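Local coordinates for putative lipoprotein (Bacteroides fragilis, PDB 3QNK) that probably acts as a SusD-like lipoprotein of the outer membrane that helps capture glycans for uptake, its actual ligand being unknown, at residues Lys236-Asp241 with Ser383-Ile388; Tyr213-Gly218 with Leu389-Ile394. All coordinates share one frame; numbering follows the deposited sequence.

Contact 1. Residues Lys236-Asp241 with Ser383-Ile388; sequences KEIIFD and STNWII
The first torsions of D241 and N385 bring their CG atoms to the contact. In D241, CG sits between the backbone N and the carbonyl carbon (chi1 63°). In N385, CG is anti to the backbone N (chi1 -169°). The side chains cross obliquely, and the carboxylate and amide planes are 57° apart. OD2 of D241 comes 2.8 Å from OD1 of N385. Both oxygens are acceptors, so this is not a hydrogen bond. OD1 of N385 instead accepts a hydrogen bond from NE2 of Q243.

I238 approaches the same asparagine tip to tip, with its CD1 4.0 Å from ND2 of N385. It also crosses I387 at about a right angle. CG1 of I238 and CD1 of I387 are 3.9 Å apart there, and the pair forms an apolar patch next to the polar one. CB of D241 lies near CG1 of I387 at 4.1 Å.

The segments belong to a small antiparallel sheet of three strands in the SusD-family region. Strand 238-244 is its middle strand and strand 384-387 one of its outer strands. Two residues of the middle strand, I239 and F240, are set opposite the single residue L389, a classic beta bulge. The chain turns a corner at these two residues, just before D241.

At the bulge, F240 and I388 lie side by side and point the same way. CD1 of I388 reaches the ring edge of F240, near the ring plane, 3.9 Å from CE2. The ring of F240 also packs edge-to-face with F113 and touches A183 of helix 181-194. On strand 384-387, the indole of W386 turns from segment 236-241 and packs edge-to-face with W364.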
# COMPACT_ATOMS: atom_id res chain seq x y z
N LYS B 236 14.46 9.56 31.60
CA LYS B 236 13.30 9.12 32.39
C LYS B 236 11.96 9.74 31.95
O LYS B 236 10.93 9.44 32.59
CB LYS B 236 13.54 9.39 33.88
CG LYS B 236 14.57 8.49 34.54
CD LYS B 236 14.65 8.84 36.02
CE LYS B 236 15.98 8.57 36.71
NZ LYS B 236 16.04 9.26 38.03
N GLU B 237 11.94 10.58 30.90
CA GLU B 237 10.71 11.18 30.40
C GLU B 237 10.05 10.30 29.31
O GLU B 237 8.82 10.31 29.18
CB GLU B 237 10.98 12.58 29.85
CG GLU B 237 9.76 13.26 29.22
CD GLU B 237 9.62 14.74 29.46
OE1 GLU B 237 10.49 15.33 30.14
OE2 GLU B 237 8.63 15.31 28.96
N ILE B 238 10.85 9.57 28.54
CA ILE B 238 10.36 8.70 27.48
C ILE B 238 9.56 7.54 28.09
O ILE B 238 10.05 6.85 28.97
CB ILE B 238 11.53 8.19 26.59
CG1 ILE B 238 12.24 9.35 25.86
CG2 ILE B 238 11.02 7.17 25.58
CD1 ILE B 238 13.62 9.03 25.31
N ILE B 239 8.31 7.36 27.64
CA ILE B 239 7.46 6.25 28.09
C ILE B 239 7.45 5.20 26.96
O ILE B 239 7.65 4.03 27.23
CB ILE B 239 6.05 6.70 28.53
CG1 ILE B 239 6.13 7.53 29.83
CG2 ILE B 239 5.13 5.51 28.72
CD1 ILE B 239 4.82 8.21 30.31
N PHE B 240 7.24 5.63 25.70
CA PHE B 240 7.25 4.77 24.52
C PHE B 240 7.75 5.55 23.31
O PHE B 240 7.26 6.65 23.04
CB PHE B 240 5.86 4.14 24.22
CG PHE B 240 5.92 3.04 23.18
CD1 PHE B 240 6.41 1.78 23.50
CD2 PHE B 240 5.53 3.28 21.87
CE1 PHE B 240 6.50 0.78 22.53
CE2 PHE B 240 5.61 2.27 20.90
CZ PHE B 240 6.09 1.03 21.24
N ASP B 241 8.72 4.97 22.60
CA ASP B 241 9.29 5.59 21.39
C ASP B 241 9.67 4.55 20.33
O ASP B 241 9.64 3.34 20.58
CB ASP B 241 10.52 6.46 21.73
CG ASP B 241 11.74 5.75 22.32
OD1 ASP B 241 11.70 4.49 22.49
OD2 ASP B 241 12.73 6.44 22.64
N SER B 383 18.40 8.71 11.66
CA SER B 383 17.18 8.33 12.36
C SER B 383 16.67 9.45 13.26
O SER B 383 17.43 10.32 13.72
CB SER B 383 17.42 7.09 13.20
OG SER B 383 18.35 7.40 14.21
N THR B 384 15.39 9.35 13.54
CA THR B 384 14.65 10.25 14.41
C THR B 384 14.13 9.41 15.58
O THR B 384 13.70 8.28 15.41
CB THR B 384 13.57 11.00 13.59
OG1 THR B 384 14.20 12.11 12.94
CG2 THR B 384 12.40 11.51 14.45
N ASN B 385 14.22 9.97 16.77
CA ASN B 385 13.73 9.34 17.98
C ASN B 385 12.30 9.86 18.14
O ASN B 385 12.05 10.92 18.74
CB ASN B 385 14.66 9.63 19.19
CG ASN B 385 14.38 8.81 20.44
OD1 ASN B 385 13.71 7.76 20.40
ND2 ASN B 385 14.93 9.25 21.58
N TRP B 386 11.36 9.14 17.50
CA TRP B 386 9.94 9.49 17.54
C TRP B 386 9.34 9.04 18.86
O TRP B 386 9.18 7.84 19.08
CB TRP B 386 9.20 8.88 16.33
CG TRP B 386 7.81 9.42 16.18
CD1 TRP B 386 6.64 8.72 16.25
CD2 TRP B 386 7.44 10.80 15.96
NE1 TRP B 386 5.56 9.58 16.09
CE2 TRP B 386 6.03 10.86 15.92
CE3 TRP B 386 8.17 12.00 15.87
CZ2 TRP B 386 5.33 12.06 15.75
CZ3 TRP B 386 7.48 13.20 15.72
CH2 TRP B 386 6.08 13.22 15.63
N ILE B 387 9.06 9.99 19.75
CA ILE B 387 8.52 9.69 21.07
C ILE B 387 6.99 9.76 21.03
O ILE B 387 6.39 10.84 21.06
CB ILE B 387 9.12 10.59 22.17
CG1 ILE B 387 10.66 10.54 22.09
CG2 ILE B 387 8.59 10.15 23.53
CD1 ILE B 387 11.39 11.64 22.83
N ILE B 388 6.39 8.58 20.96
CA ILE B 388 4.93 8.42 20.88
C ILE B 388 4.34 8.79 22.26
O ILE B 388 3.36 9.50 22.31
CB ILE B 388 4.54 6.99 20.37
CG1 ILE B 388 5.10 6.77 18.93
CG2 ILE B 388 3.03 6.80 20.37
CD1 ILE B 388 5.27 5.33 18.46

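Contact 2. Residues Tyr213-Gly218 with Leu389-Ile394; sequences YELVDG and LRYAEI
Y213 and Y391 carry this contact, where the loop between helices 198-209 and 221-225 meets the start of helix 391-405. That helix follows directly on strand 389-390, and the protein belongs to the SusD family, whose fold contains an alpha-alpha superhelix. CB of Y213 sits over the centre of the Y391 ring, 3.6 Å from the centroid and 10° off the ring normal. This is a CH-pi contact. The two rings are set obliquely, with planes 41° apart and centroids 6.0 Å apart. The CG of Y391 is anti to its backbone N (chi1 -165°), and the ring lies against the loop backbone. Its CE2 comes 3.4 Å from O of Y213. The backbone N of L215 lies at the ring edge, in its plane.

The side chain of L215 crosses that of Y391 at about a right angle, and its CG is 4.0 Å from CD2 of the ring. Y395 of the same helix also packs edge-to-face with Y391. The hydroxyl of Y213 points to T180 OG1, with which it is hydrogen-bonded. At the helix start, CD2 of L215 rests 3.5 Å from the backbone N of A392.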
# COMPACT_ATOMS: atom_id res chain seq x y z
N TYR B 213 8.79 7.51 36.46
CA TYR B 213 9.18 8.36 35.33
C TYR B 213 9.57 9.75 35.90
O TYR B 213 9.26 10.05 37.05
CB TYR B 213 8.07 8.44 34.27
CG TYR B 213 7.84 7.15 33.52
CD1 TYR B 213 8.72 6.73 32.52
CD2 TYR B 213 6.76 6.33 33.81
CE1 TYR B 213 8.55 5.52 31.86
CE2 TYR B 213 6.56 5.13 33.14
CZ TYR B 213 7.46 4.72 32.16
OH TYR B 213 7.27 3.56 31.46
N GLU B 214 10.29 10.56 35.15
CA GLU B 214 10.71 11.87 35.64
C GLU B 214 10.83 12.84 34.47
O GLU B 214 11.33 12.44 33.41
CB GLU B 214 12.05 11.74 36.40
CG GLU B 214 12.39 12.86 37.36
CD GLU B 214 13.83 12.82 37.82
OE1 GLU B 214 14.25 11.78 38.40
OE2 GLU B 214 14.56 13.81 37.57
N LEU B 215 10.35 14.09 34.62
CA LEU B 215 10.45 15.11 33.56
C LEU B 215 11.88 15.60 33.44
O LEU B 215 12.50 15.91 34.46
CB LEU B 215 9.52 16.31 33.80
CG LEU B 215 8.01 16.08 33.72
CD1 LEU B 215 7.26 17.32 34.14
CD2 LEU B 215 7.57 15.71 32.33
N VAL B 216 12.43 15.62 32.21
CA VAL B 216 13.79 16.12 31.94
C VAL B 216 13.77 17.62 32.24
O VAL B 216 12.78 18.30 31.93
CB VAL B 216 14.17 15.82 30.46
CG1 VAL B 216 15.33 16.67 29.94
CG2 VAL B 216 14.41 14.35 30.21
N ASP B 217 14.84 18.14 32.85
CA ASP B 217 14.95 19.58 33.12
C ASP B 217 14.96 20.34 31.77
O ASP B 217 15.75 20.00 30.89
CB ASP B 217 16.24 19.86 33.94
CG ASP B 217 16.56 21.31 34.29
OD1 ASP B 217 15.73 22.19 34.01
OD2 ASP B 217 17.64 21.55 34.88
N GLY B 218 14.06 21.30 31.61
CA GLY B 218 13.98 22.08 30.40
C GLY B 218 14.13 23.57 30.61
O GLY B 218 13.54 24.36 29.86
N LEU B 389 4.96 8.37 23.35
CA LEU B 389 4.46 8.70 24.68
C LEU B 389 5.60 9.23 25.59
O LEU B 389 6.60 8.54 25.81
CB LEU B 389 3.77 7.48 25.33
CG LEU B 389 2.57 6.83 24.61
CD1 LEU B 389 2.29 5.43 25.21
CD2 LEU B 389 1.33 7.68 24.74
N ARG B 390 5.41 10.48 26.09
CA ARG B 390 6.28 11.22 27.01
C ARG B 390 5.59 11.41 28.37
O ARG B 390 4.37 11.61 28.41
CB ARG B 390 6.55 12.62 26.46
CG ARG B 390 7.71 12.81 25.51
CD ARG B 390 7.51 14.15 24.80
NE ARG B 390 7.68 15.24 25.75
CZ ARG B 390 7.27 16.49 25.59
NH1 ARG B 390 6.65 16.85 24.48
NH2 ARG B 390 7.51 17.38 26.53
N TYR B 391 6.38 11.50 29.45
CA TYR B 391 5.84 11.73 30.80
C TYR B 391 5.04 13.07 30.90
O TYR B 391 4.05 13.11 31.63
CB TYR B 391 6.97 11.70 31.84
CG TYR B 391 6.53 11.58 33.29
CD1 TYR B 391 5.43 10.79 33.64
CD2 TYR B 391 7.25 12.18 34.31
CE1 TYR B 391 5.03 10.65 34.97
CE2 TYR B 391 6.88 12.02 35.65
CZ TYR B 391 5.77 11.26 35.97
OH TYR B 391 5.42 11.08 37.29
N ALA B 392 5.43 14.11 30.13
CA ALA B 392 4.74 15.41 30.11
C ALA B 392 3.23 15.29 29.85
O ALA B 392 2.45 16.06 30.42
CB ALA B 392 5.37 16.31 29.06
N GLU B 393 2.82 14.31 29.01
CA GLU B 393 1.43 14.09 28.65
C GLU B 393 0.58 13.65 29.83
O GLU B 393 -0.59 14.02 29.90
CB GLU B 393 1.33 13.05 27.55
CG GLU B 393 0.19 13.33 26.61
CD GLU B 393 -0.04 12.26 25.56
OE1 GLU B 393 0.91 11.96 24.79
OE2 GLU B 393 -1.18 11.74 25.51
N ILE B 394 1.16 12.85 30.76
CA ILE B 394 0.46 12.36 31.94
C ILE B 394 -0.09 13.57 32.70
O ILE B 394 -1.28 13.64 32.96
CB ILE B 394 1.38 11.46 32.80
CG1 ILE B 394 1.97 10.30 31.97
CG2 ILE B 394 0.73 10.97 34.09
CD1 ILE B 394 0.99 9.41 31.21

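The centres of contacts 1 and 2 lie 11 Å apart, and the two touch. Along the chain the order is 213-218, 236-241, 383-388 and 389-394, so contact 1 falls between the two halves of contact 2. Segments 383-388 and 389-394 are consecutive. Strands 384-387 and 389-390 flank strand 238-244 on its two sides in one antiparallel sheet. Two probable backbone hydrogen bonds join the contacts: E237 O with Y391 N, and I239 N with L389 O. E237 also packs its carboxylate against L215 and A392. The small sheet thus ties distant parts of the chain to the start of helix 391-405.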